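Local coordinates for protein dihydroxyacetone kinase (Citrobacter freundii, PDB 1UN8) that transfers a phosphate group from ATP to dihydroxyacetone, making dihydroxyacetone phosphate for glycerol fermentation, and carries a tightly bound phospholipid in its helical ATP-binding domain, at residues 16-21 and 29-34; 53-58 and 63-68; 238-243 and 301-306; 375-380 and 388-393; 397-402 and 418-423. All coordinates share one frame; numbering follows the deposited sequence.

How the contacts relate
Contacts 1, 2 and 3 belong to the substrate-binding DhaK part, contacts 4 and 5 to the ATP-binding helical barrel. Contacts 1 and 2 reach the same sheet, their centres 12 Å apart, and meet where Ala20 CB lies 4.1 Å from Val66 CG1. Contact 2 includes Gly58 of the substrate site, whereas contact 3, its centre 23 Å away, packs the other sheet away from the annotated sites. Contacts 4 and 5, centres 18 Å apart, share helix 388-404: the former holds Thr388 of the ATP site, the latter touches the bound phospholipid. Nearest atoms of contacts 2 and 4 are about 50 Å apart, consistent with catalysis pairing sites from different subunits of the homodimer.

Contact 1 of 5, residues 16-21 and 29-34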
# COMPACT_ATOMS: atom_id res chain seq x y z
N VAL A 16 -8.38 12.50 -7.57
CA VAL A 16 -7.15 11.72 -7.46
C VAL A 16 -6.00 12.53 -8.04
O VAL A 16 -4.91 12.60 -7.47
CB VAL A 16 -7.25 10.35 -8.21
CG1 VAL A 16 -5.88 9.73 -8.39
CG2 VAL A 16 -8.15 9.41 -7.45
N ILE A 17 -6.24 13.14 -9.19
CA ILE A 17 -5.23 13.96 -9.87
C ILE A 17 -4.79 15.13 -8.95
O ILE A 17 -3.59 15.34 -8.74
CB ILE A 17 -5.79 14.50 -11.21
CG1 ILE A 17 -6.13 13.33 -12.15
CG2 ILE A 17 -4.78 15.52 -11.80
CD1 ILE A 17 -5.45 13.33 -13.48
N ASP A 18 -5.76 15.86 -8.40
CA ASP A 18 -5.44 16.98 -7.51
C ASP A 18 -4.55 16.49 -6.37
O ASP A 18 -3.53 17.11 -6.04
CB ASP A 18 -6.72 17.63 -6.95
CG ASP A 18 -7.48 18.42 -8.02
OD1 ASP A 18 -6.82 19.00 -8.91
OD2 ASP A 18 -8.73 18.49 -7.96
N GLY A 19 -4.92 15.36 -5.78
CA GLY A 19 -4.12 14.84 -4.70
C GLY A 19 -2.71 14.47 -5.14
O GLY A 19 -1.76 14.65 -4.38
N ALA A 20 -2.57 13.95 -6.35
CA ALA A 20 -1.25 13.55 -6.85
C ALA A 20 -0.34 14.75 -7.01
O ALA A 20 0.86 14.69 -6.73
CB ALA A 20 -1.40 12.83 -8.19
N ILE A 21 -0.93 15.84 -7.48
CA ILE A 21 -0.22 17.08 -7.69
C ILE A 21 0.18 17.66 -6.33
O ILE A 21 1.33 18.02 -6.11
CB ILE A 21 -1.11 18.12 -8.40
CG1 ILE A 21 -1.71 17.54 -9.70
CG2 ILE A 21 -0.25 19.33 -8.75
CD1 ILE A 21 -1.02 17.89 -10.98
N LEU A 29 4.34 18.72 -11.90
CA LEU A 29 3.12 18.26 -12.54
C LEU A 29 2.11 19.39 -12.63
O LEU A 29 2.06 20.26 -11.77
CB LEU A 29 2.53 17.10 -11.74
CG LEU A 29 3.54 15.98 -11.45
CD1 LEU A 29 2.98 15.01 -10.42
CD2 LEU A 29 3.91 15.27 -12.75
N ALA A 30 1.29 19.37 -13.68
CA ALA A 30 0.28 20.39 -13.85
C ALA A 30 -0.90 19.84 -14.64
O ALA A 30 -0.72 19.07 -15.59
CB ALA A 30 0.88 21.59 -14.58
N ARG A 31 -2.10 20.23 -14.26
CA ARG A 31 -3.26 19.78 -15.00
C ARG A 31 -3.30 20.62 -16.27
O ARG A 31 -2.71 21.69 -16.32
CB ARG A 31 -4.55 19.96 -14.18
CG ARG A 31 -4.58 19.12 -12.92
CD ARG A 31 -5.97 19.02 -12.31
NE ARG A 31 -6.94 18.42 -13.21
CZ ARG A 31 -8.10 17.90 -12.81
NH1 ARG A 31 -8.41 17.91 -11.53
NH2 ARG A 31 -8.95 17.38 -13.70
N LEU A 32 -3.98 20.12 -17.29
CA LEU A 32 -4.09 20.84 -18.55
C LEU A 32 -5.51 21.39 -18.64
O LEU A 32 -6.48 20.64 -18.51
CB LEU A 32 -3.83 19.89 -19.72
CG LEU A 32 -3.80 20.53 -21.10
CD1 LEU A 32 -2.45 21.19 -21.30
CD2 LEU A 32 -4.03 19.48 -22.18
N GLU A 33 -5.63 22.70 -18.84
CA GLU A 33 -6.95 23.31 -18.94
C GLU A 33 -7.69 22.61 -20.06
O GLU A 33 -7.13 22.39 -21.14
CB GLU A 33 -6.82 24.80 -19.24
CG GLU A 33 -8.15 25.51 -19.46
CD GLU A 33 -7.97 26.96 -19.86
OE1 GLU A 33 -7.63 27.78 -18.98
OE2 GLU A 33 -8.14 27.28 -21.06
N SER A 34 -8.95 22.24 -19.81
CA SER A 34 -9.73 21.53 -20.81
C SER A 34 -11.15 21.32 -20.33
O SER A 34 -11.51 21.76 -19.24
CB SER A 34 -9.12 20.15 -21.06
OG SER A 34 -9.17 19.37 -19.87
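Arg31 reaches back from its strand so that its aliphatic stem passes Ile17 and its guanidinium meets Asp18. The chain bends at chi3 (60°), which turns the charged end toward the helix. Ile17 CG2 packs 3.7 Å from Arg31 CD, and the isoleucine lies over one face of the guanidinium, toward its rim. Asp18 approaches at the edge instead, crossing the arginine at about a right angle. Arg31 NH1 donates to Asp18 OD1 at 3.3 Å in a nearly straight bond (163°). The oxygen lies in the guanidinium plane but is met from above the carboxylate plane; the two planes are 50° apart, and a single N-H...O bond joins the groups. One turn on, Ile21 CD1 rests 3.7 Å from Leu29 CB, its branched aliphatic chain filling the space between helix 12-22 and strand 29-32, which run roughly antiparallel.

The strand borders one sheet of the DhaK domain and continues it in parallel pairing with a strand of the second subunit. Arg31 NH1 also bonds Ser14 OG. The Asp18-Arg31 bridge thus ties helix to strand by charge, above an aliphatic contact, while Arg274 of the second subunit adds at most a weak, long-range attraction for Asp18.

Contact 2 of 5, residues 53-58 and 63-68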
# COMPACT_ATOMS: atom_id res chain seq x y z
N VAL A 53 6.65 11.49 -24.84
CA VAL A 53 6.25 10.12 -24.54
C VAL A 53 4.95 10.19 -23.74
O VAL A 53 4.96 10.46 -22.53
CB VAL A 53 7.32 9.39 -23.69
CG1 VAL A 53 6.91 7.95 -23.43
CG2 VAL A 53 8.67 9.44 -24.40
N ILE A 54 3.82 9.96 -24.39
CA ILE A 54 2.50 10.03 -23.74
C ILE A 54 1.97 8.65 -23.37
O ILE A 54 2.20 7.67 -24.09
CB ILE A 54 1.46 10.72 -24.65
CG1 ILE A 54 1.69 12.23 -24.68
CG2 ILE A 54 0.05 10.39 -24.19
CD1 ILE A 54 0.87 12.95 -25.73
N SER A 55 1.26 8.58 -22.25
CA SER A 55 0.66 7.32 -21.83
C SER A 55 -0.68 7.60 -21.16
O SER A 55 -1.24 8.69 -21.28
CB SER A 55 1.58 6.58 -20.86
OG SER A 55 1.15 5.24 -20.70
N GLY A 56 -1.19 6.60 -20.44
CA GLY A 56 -2.46 6.77 -19.78
C GLY A 56 -3.34 5.54 -19.89
O GLY A 56 -2.84 4.41 -19.99
N GLY A 57 -4.65 5.76 -19.84
CA GLY A 57 -5.60 4.68 -19.89
C GLY A 57 -6.56 4.86 -18.73
O GLY A 57 -6.57 5.91 -18.08
N GLY A 58 -7.37 3.84 -18.45
CA GLY A 58 -8.33 3.95 -17.36
C GLY A 58 -7.61 4.18 -16.05
O GLY A 58 -6.46 3.78 -15.90
N PRO A 63 0.08 4.62 -8.42
CA PRO A 63 0.59 5.82 -9.10
C PRO A 63 0.72 5.86 -10.64
O PRO A 63 1.12 6.92 -11.16
CB PRO A 63 1.99 6.01 -8.49
CG PRO A 63 2.40 4.62 -8.12
CD PRO A 63 1.14 3.96 -7.63
N ALA A 64 0.40 4.78 -11.35
CA ALA A 64 0.46 4.84 -12.81
C ALA A 64 -0.74 5.65 -13.25
O ALA A 64 -1.81 5.47 -12.70
CB ALA A 64 0.39 3.45 -13.40
N HIS A 65 -0.59 6.53 -14.23
CA HIS A 65 0.69 6.79 -14.90
C HIS A 65 1.22 8.16 -14.53
O HIS A 65 2.36 8.50 -14.85
CB HIS A 65 0.53 6.70 -16.43
CG HIS A 65 0.19 5.32 -16.91
ND1 HIS A 65 1.16 4.41 -17.25
CD2 HIS A 65 -1.00 4.71 -17.11
CE1 HIS A 65 0.58 3.28 -17.65
NE2 HIS A 65 -0.73 3.44 -17.56
N VAL A 66 0.39 8.94 -13.85
CA VAL A 66 0.76 10.28 -13.42
C VAL A 66 2.05 10.28 -12.58
O VAL A 66 2.83 11.22 -12.63
CB VAL A 66 -0.37 10.93 -12.61
CG1 VAL A 66 0.08 12.21 -11.99
CG2 VAL A 66 -1.62 11.13 -13.48
N GLY A 67 2.26 9.22 -11.80
CA GLY A 67 3.43 9.08 -10.94
C GLY A 67 4.71 8.84 -11.72
O GLY A 67 5.82 8.87 -11.16
N PHE A 68 4.58 8.61 -13.02
CA PHE A 68 5.76 8.44 -13.85
C PHE A 68 5.90 9.51 -14.92
O PHE A 68 6.48 9.29 -15.98
CB PHE A 68 5.87 7.01 -14.35
CG PHE A 68 5.69 6.03 -13.26
CD1 PHE A 68 4.48 5.35 -13.10
CD2 PHE A 68 6.72 5.78 -12.36
CE1 PHE A 68 4.29 4.43 -12.09
CE2 PHE A 68 6.54 4.88 -11.34
CZ PHE A 68 5.29 4.18 -11.21
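His65 lays one face of its imidazole against the strand at Ser55 and Gly56. Its CG stands anti to the carbonyl carbon (chi1 -66°), and chi2 of -90° sets the ring across the CA-CB bond, with the face rather than the rim turned to the strand. Ser55 OG sits above that face, toward the rim, 3.5 Å from His65 ND1, and Gly56 N lies over the same face. The methyl of Ala64 covers the centre of the opposite face, so the ring is sandwiched; the peptide joining Ala64 to His65 is cis.

Strand 52-59 is an inner strand of the six-stranded mixed sheet of the DhaK domain, between parallel neighbours 76-80 and 104-109, and its end carries Gly58, the first of the substrate-binding residues Gly58 to His61. Gly56 and Gly57 adopt backbone angles at which a CB would jam against the preceding carbonyl oxygen, which by itself calls for glycine at both places.

The serine hydroxyl, placed anti to the backbone N (chi1 -166°), is bonded to Ile107 O, so its place over the ring is a packing contact. Both imidazole nitrogens likewise have partners elsewhere: ND1 pairs with His159 NE2, and NE2 with NZ of Lys109, a substrate-binding residue. Gly56 O approaches His65 NE2 to 3.4 Å at an angle too poor for a hydrogen bond.

Contact 3 of 5, residues 238-243 and 301-306; sequences NLMVDK and KGFSLT
Met240 and Phe303 make a Met-aromatic contact, the sulfur approaching the CE1-CZ side of the ring obliquely. Met240 SD lies 3.7 Å from both Phe303 CE1 and Phe303 CZ, and 4.5 Å from the ring centroid, 53° off the normal. The first two torsions of the methionine carry its unbranched chain straight out from the helix, and the bend at chi3 (87°) turns the methyl aside, on toward the strand, with Met240 CE 3.8 Å from Phe303 CE1. The phenylalanine meets it with CG lodged between its own backbone N and carbonyl carbon (chi1 67°), which swings the ring's far end toward the helix.

Purely aliphatic packing adds the second touch. Leu305, two residues along and on the same side of the strand, points its CB toward the helix and sets CD1 4.3 Å from Met240 CB, so the methionine meets leucine near its root and phenylalanine near its tip. Within the strand, Leu305 CG lies at the edge of the Phe303 ring.

Helix 233-247 is thus packed on one face of the second six-stranded sheet of the DhaK domain, where strand 301-309 runs between 186-192 and 254-260. Met240 also touches Leu189 and Val191 of the former, while Phe5 of the second subunit meets Phe303 edge-to-face. Flexible and polarisable, the thioether can follow an uneven buried surface, and dispersion, with no polar bond between the two segments, probably holds helix to strand.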
# COMPACT_ATOMS: atom_id res chain seq x y z
N ASN A 238 7.28 -19.63 -6.15
CA ASN A 238 8.05 -20.54 -6.98
C ASN A 238 7.27 -20.94 -8.23
O ASN A 238 7.85 -21.12 -9.31
CB ASN A 238 8.46 -21.78 -6.19
CG ASN A 238 9.55 -21.48 -5.16
OD1 ASN A 238 10.47 -20.70 -5.42
ND2 ASN A 238 9.46 -22.13 -4.01
N LEU A 239 5.96 -21.09 -8.09
CA LEU A 239 5.15 -21.44 -9.23
C LEU A 239 5.27 -20.31 -10.25
O LEU A 239 5.43 -20.55 -11.46
CB LEU A 239 3.69 -21.60 -8.80
CG LEU A 239 2.62 -21.66 -9.90
CD1 LEU A 239 3.04 -22.62 -11.00
CD2 LEU A 239 1.30 -22.08 -9.28
N MET A 240 5.22 -19.08 -9.75
CA MET A 240 5.32 -17.91 -10.60
C MET A 240 6.70 -17.83 -11.22
O MET A 240 6.85 -17.52 -12.41
CB MET A 240 5.05 -16.66 -9.76
CG MET A 240 3.58 -16.49 -9.40
SD MET A 240 3.20 -15.11 -8.28
CE MET A 240 2.99 -13.73 -9.43
N VAL A 241 7.72 -18.13 -10.43
CA VAL A 241 9.07 -18.09 -10.94
C VAL A 241 9.28 -19.10 -12.06
O VAL A 241 9.98 -18.82 -13.03
CB VAL A 241 10.09 -18.31 -9.81
CG1 VAL A 241 11.49 -18.54 -10.38
CG2 VAL A 241 10.09 -17.11 -8.90
N ASP A 242 8.66 -20.27 -11.94
CA ASP A 242 8.81 -21.27 -12.98
C ASP A 242 8.31 -20.70 -14.30
O ASP A 242 9.03 -20.68 -15.30
CB ASP A 242 8.03 -22.55 -12.65
CG ASP A 242 8.71 -23.39 -11.59
OD1 ASP A 242 9.97 -23.44 -11.59
OD2 ASP A 242 8.00 -24.01 -10.76
N LYS A 243 7.06 -20.23 -14.29
CA LYS A 243 6.46 -19.66 -15.49
C LYS A 243 7.26 -18.50 -16.04
O LYS A 243 7.35 -18.33 -17.26
CB LYS A 243 5.02 -19.25 -15.20
CG LYS A 243 4.17 -20.44 -14.86
CD LYS A 243 2.72 -20.12 -14.64
CE LYS A 243 1.94 -21.40 -14.37
NZ LYS A 243 2.16 -22.41 -15.46
N LYS A 301 -5.89 -7.29 -3.43
CA LYS A 301 -4.90 -7.96 -2.61
C LYS A 301 -4.12 -9.01 -3.39
O LYS A 301 -4.36 -10.21 -3.24
CB LYS A 301 -5.54 -8.58 -1.37
CG LYS A 301 -4.51 -9.24 -0.45
CD LYS A 301 -4.90 -9.25 1.02
CE LYS A 301 -3.68 -9.64 1.86
NZ LYS A 301 -3.90 -9.59 3.34
N GLY A 302 -3.19 -8.54 -4.21
CA GLY A 302 -2.35 -9.43 -5.00
C GLY A 302 -1.05 -8.70 -5.32
O GLY A 302 -0.91 -7.51 -4.99
N PHE A 303 -0.10 -9.38 -5.96
CA PHE A 303 1.16 -8.73 -6.32
C PHE A 303 1.59 -9.26 -7.67
O PHE A 303 1.06 -10.27 -8.13
CB PHE A 303 2.24 -9.03 -5.26
CG PHE A 303 2.66 -10.47 -5.20
CD1 PHE A 303 3.66 -10.96 -6.05
CD2 PHE A 303 2.04 -11.36 -4.31
CE1 PHE A 303 4.04 -12.31 -6.01
CE2 PHE A 303 2.41 -12.71 -4.26
CZ PHE A 303 3.41 -13.19 -5.11
N SER A 304 2.52 -8.58 -8.33
CA SER A 304 3.01 -9.06 -9.61
C SER A 304 4.52 -9.07 -9.62
O SER A 304 5.15 -8.33 -8.88
CB SER A 304 2.44 -8.21 -10.75
OG SER A 304 2.87 -6.87 -10.66
N LEU A 305 5.08 -9.96 -10.43
CA LEU A 305 6.51 -10.07 -10.57
C LEU A 305 6.84 -9.83 -12.03
O LEU A 305 6.34 -10.53 -12.91
CB LEU A 305 6.98 -11.46 -10.17
CG LEU A 305 6.89 -11.77 -8.68
CD1 LEU A 305 7.23 -13.23 -8.44
CD2 LEU A 305 7.84 -10.85 -7.92
N THR A 306 7.67 -8.81 -12.29
CA THR A 306 8.09 -8.49 -13.65
C THR A 306 9.59 -8.66 -13.83
O THR A 306 10.38 -8.10 -13.07
CB THR A 306 7.75 -7.06 -14.04
OG1 THR A 306 6.34 -6.86 -14.01
CG2 THR A 306 8.25 -6.78 -15.44

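Contact 4 of 5, residues 375-380 and 388-393; sequences HLNALD and TGSTFA
Leu376 and Gly389 bring the two helices almost backbone to backbone, with Leu376 CB only 3.4 Å from Gly389 CA. A CB on Gly389 would point straight into this helix and clash with Asn377 N, so glycine is what permits an axis separation of 7.4 Å.

Asn377 follows, its amide using both ends. Its OD1 accepts from Ser390 N (3.2 Å), the donor tilted 26° from the carbonyl plane, while ND2 gives a hydrogen to Ser390 OG at 3.1 Å. That hydroxyl also bonds Glu373. The two bonds fix which way round the amide sits.

One turn further, Asp380 has CG anti to the backbone N (chi1 -161°), carrying its carboxylate to the start of helix 388-404. Thr388 N donates to Asp380 OD2 at 3.3 Å from above the carboxylate plane. A carboxylate suits this place because one oxygen can accept from two backbone N-H groups, those of Asp387 and Thr388.

Thr388 belongs to the ATP site, so Asp380 probably helps to position this residue through its backbone N. The segments 375-380 and 388-393 run at 140° to each other in the helical barrel; Pro534 of helix 534-547 packs against Thr388, and Ser432 of helix 430-448 against Thr391 and Phe392.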
# COMPACT_ATOMS: atom_id res chain seq x y z
N HIS A 375 -8.25 -18.51 47.83
CA HIS A 375 -9.04 -17.33 48.16
C HIS A 375 -8.80 -16.22 47.14
O HIS A 375 -9.74 -15.55 46.70
CB HIS A 375 -8.70 -16.80 49.56
CG HIS A 375 -9.40 -15.52 49.91
ND1 HIS A 375 -10.78 -15.41 49.95
CD2 HIS A 375 -8.92 -14.30 50.21
CE1 HIS A 375 -11.11 -14.17 50.25
NE2 HIS A 375 -10.00 -13.47 50.42
N LEU A 376 -7.54 -16.02 46.76
CA LEU A 376 -7.21 -14.98 45.80
C LEU A 376 -7.73 -15.32 44.40
O LEU A 376 -8.01 -14.41 43.60
CB LEU A 376 -5.70 -14.71 45.78
CG LEU A 376 -5.14 -14.08 47.07
CD1 LEU A 376 -3.65 -13.84 46.92
CD2 LEU A 376 -5.85 -12.77 47.36
N ASN A 377 -7.86 -16.61 44.09
CA ASN A 377 -8.38 -17.00 42.79
C ASN A 377 -9.87 -16.69 42.77
O ASN A 377 -10.40 -16.18 41.78
CB ASN A 377 -8.15 -18.49 42.52
CG ASN A 377 -6.71 -18.81 42.15
OD1 ASN A 377 -6.04 -18.00 41.51
ND2 ASN A 377 -6.25 -19.99 42.54
N ALA A 378 -10.53 -17.00 43.88
CA ALA A 378 -11.95 -16.75 44.02
C ALA A 378 -12.24 -15.28 43.77
O ALA A 378 -13.15 -14.93 43.03
CB ALA A 378 -12.41 -17.16 45.42
N LEU A 379 -11.46 -14.40 44.40
CA LEU A 379 -11.67 -12.97 44.22
C LEU A 379 -11.39 -12.58 42.78
O LEU A 379 -12.12 -11.78 42.20
CB LEU A 379 -10.74 -12.17 45.15
CG LEU A 379 -11.01 -12.24 46.65
CD1 LEU A 379 -9.98 -11.39 47.37
CD2 LEU A 379 -12.42 -11.76 46.97
N ASP A 380 -10.34 -13.16 42.21
CA ASP A 380 -9.98 -12.84 40.84
C ASP A 380 -11.00 -13.36 39.83
O ASP A 380 -11.19 -12.77 38.77
CB ASP A 380 -8.59 -13.39 40.52
CG ASP A 380 -7.96 -12.72 39.30
OD1 ASP A 380 -8.07 -11.47 39.18
OD2 ASP A 380 -7.35 -13.43 38.47
N THR A 388 -4.92 -15.20 39.76
CA THR A 388 -3.99 -14.36 40.51
C THR A 388 -3.43 -15.08 41.74
O THR A 388 -2.25 -14.97 42.06
CB THR A 388 -4.64 -13.03 40.93
OG1 THR A 388 -4.83 -12.21 39.77
CG2 THR A 388 -3.77 -12.28 41.92
N GLY A 389 -4.29 -15.83 42.43
CA GLY A 389 -3.83 -16.55 43.60
C GLY A 389 -2.73 -17.54 43.22
O GLY A 389 -1.69 -17.63 43.88
N SER A 390 -2.96 -18.28 42.15
CA SER A 390 -1.98 -19.27 41.68
C SER A 390 -0.70 -18.61 41.17
O SER A 390 0.40 -19.11 41.41
CB SER A 390 -2.60 -20.13 40.57
OG SER A 390 -3.72 -20.86 41.06
N THR A 391 -0.85 -17.50 40.46
CA THR A 391 0.30 -16.77 39.94
C THR A 391 1.18 -16.31 41.10
O THR A 391 2.39 -16.51 41.09
CB THR A 391 -0.15 -15.55 39.13
OG1 THR A 391 -1.05 -15.97 38.09
CG2 THR A 391 1.05 -14.86 38.49
N PHE A 392 0.55 -15.70 42.10
CA PHE A 392 1.27 -15.22 43.27
C PHE A 392 1.84 -16.38 44.07
O PHE A 392 2.95 -16.28 44.61
CB PHE A 392 0.35 -14.38 44.16
CG PHE A 392 0.15 -12.97 43.69
CD1 PHE A 392 0.31 -12.63 42.35
CD2 PHE A 392 -0.25 -11.98 44.57
CE1 PHE A 392 0.09 -11.33 41.91
CE2 PHE A 392 -0.48 -10.67 44.14
CZ PHE A 392 -0.31 -10.35 42.80
N ALA A 393 1.09 -17.46 44.16
CA ALA A 393 1.54 -18.65 44.89
C ALA A 393 2.76 -19.23 44.19
O ALA A 393 3.71 -19.68 44.84
CB ALA A 393 0.41 -19.70 44.96

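Contact 5 of 5, residues 397-402 and 418-423; sequences REIASL and ALIGER
Ile420 and Ile399 face each other between two helices of the eight-helix barrel that holds the phospholipid, and both touch the lipid. The segments of helices 388-404 and 413-427 cross at 132°, with axes 10.7 Å apart, a spacing that leaves room for branched side chains between them.

Ile420 comes first along the second segment. The two isoleucines meet at about a right angle, and Ile399 CD1 sits astride the fork of the other, 3.8 Å from Ile420 CG1 and 3.9 Å from Ile420 CG2. Such wholly aliphatic groups suit a wall that also faces a lipid. Just beyond, Gly421 O accepts from Ser437 OG.

Arg423, a turn after Ile420, is bent at chi2 and chi3 (75°), so its aliphatic part and its charge serve different partners. Leu402 CD1 packs 3.9 Å from Arg423 CD. The guanidinium continues to Glu398, whose own chain is bent at chi2. The carboxylate oxygen lies at the edge of the guanidinium, yet the two planes stand 83° apart, so they do not pair side by side. The salt bridge runs from Arg423 NH1 to Glu398 OE2; its modelled 2.5 Å is doubtfully short, and its hydrogen bond is weak, bent to 118°.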
# COMPACT_ATOMS: atom_id res chain seq x y z
N ARG A 397 6.16 -19.78 46.36
CA ARG A 397 6.80 -21.09 46.48
C ARG A 397 8.19 -21.16 45.86
O ARG A 397 9.06 -21.87 46.37
CB ARG A 397 5.88 -22.16 45.89
CG ARG A 397 4.63 -22.37 46.72
CD ARG A 397 3.47 -22.95 45.94
NE ARG A 397 2.23 -22.86 46.72
CZ ARG A 397 1.01 -23.03 46.22
NH1 ARG A 397 0.85 -23.31 44.93
NH2 ARG A 397 -0.05 -22.92 47.01
N GLU A 398 8.40 -20.42 44.78
CA GLU A 398 9.70 -20.42 44.12
C GLU A 398 10.73 -19.81 45.07
O GLU A 398 11.84 -20.32 45.19
CB GLU A 398 9.64 -19.61 42.82
CG GLU A 398 10.97 -19.51 42.06
CD GLU A 398 11.63 -20.87 41.81
OE1 GLU A 398 10.91 -21.87 41.61
OE2 GLU A 398 12.89 -20.92 41.82
N ILE A 399 10.36 -18.73 45.74
CA ILE A 399 11.28 -18.09 46.67
C ILE A 399 11.36 -18.89 47.97
O ILE A 399 12.39 -18.87 48.64
CB ILE A 399 10.86 -16.64 46.97
CG1 ILE A 399 10.71 -15.86 45.67
CG2 ILE A 399 11.91 -15.97 47.85
CD1 ILE A 399 11.98 -15.74 44.89
N ALA A 400 10.27 -19.58 48.31
CA ALA A 400 10.22 -20.39 49.52
C ALA A 400 11.15 -21.58 49.34
O ALA A 400 11.92 -21.93 50.23
CB ALA A 400 8.80 -20.89 49.76
N SER A 401 11.06 -22.20 48.16
CA SER A 401 11.90 -23.34 47.82
C SER A 401 13.35 -22.92 47.99
O SER A 401 14.08 -23.50 48.80
CB SER A 401 11.64 -23.76 46.37
OG SER A 401 12.44 -24.87 46.03
N LEU A 402 13.77 -21.90 47.25
CA LEU A 402 15.14 -21.41 47.35
C LEU A 402 15.50 -21.19 48.81
O LEU A 402 16.60 -21.52 49.24
CB LEU A 402 15.30 -20.11 46.58
CG LEU A 402 15.30 -20.29 45.06
CD1 LEU A 402 15.24 -18.94 44.35
CD2 LEU A 402 16.55 -21.07 44.66
N ALA A 418 17.48 -8.44 44.00
CA ALA A 418 17.88 -8.64 42.61
C ALA A 418 17.63 -10.09 42.19
O ALA A 418 17.25 -10.35 41.05
CB ALA A 418 19.35 -8.28 42.44
N LEU A 419 17.84 -11.02 43.10
CA LEU A 419 17.63 -12.43 42.78
C LEU A 419 16.14 -12.76 42.62
O LEU A 419 15.76 -13.50 41.72
CB LEU A 419 18.24 -13.32 43.86
CG LEU A 419 17.98 -14.81 43.59
CD1 LEU A 419 18.59 -15.19 42.25
CD2 LEU A 419 18.57 -15.63 44.72
N ILE A 420 15.32 -12.22 43.52
CA ILE A 420 13.88 -12.43 43.45
C ILE A 420 13.38 -11.80 42.16
O ILE A 420 12.62 -12.41 41.41
CB ILE A 420 13.16 -11.78 44.66
CG1 ILE A 420 13.56 -12.49 45.95
CG2 ILE A 420 11.64 -11.83 44.48
CD1 ILE A 420 13.10 -11.79 47.21
N GLY A 421 13.83 -10.57 41.91
CA GLY A 421 13.43 -9.86 40.72
C GLY A 421 13.70 -10.66 39.46
O GLY A 421 12.93 -10.63 38.50
N GLU A 422 14.79 -11.40 39.48
CA GLU A 422 15.17 -12.21 38.34
C GLU A 422 14.33 -13.48 38.24
O GLU A 422 13.95 -13.88 37.15
CB GLU A 422 16.64 -12.60 38.45
CG GLU A 422 17.18 -13.33 37.22
CD GLU A 422 18.51 -14.02 37.50
OE1 GLU A 422 18.51 -15.07 38.18
OE2 GLU A 422 19.55 -13.50 37.03
N ARG A 423 14.01 -14.08 39.37
CA ARG A 423 13.26 -15.33 39.37
C ARG A 423 11.73 -15.27 39.23
O ARG A 423 11.13 -16.21 38.71
CB ARG A 423 13.62 -16.11 40.64
CG ARG A 423 15.09 -16.49 40.76
CD ARG A 423 15.30 -17.99 40.59
NE ARG A 423 15.17 -18.40 39.19
CZ ARG A 423 14.64 -19.56 38.79
NH1 ARG A 423 14.18 -20.42 39.69
NH2 ARG A 423 14.58 -19.85 37.50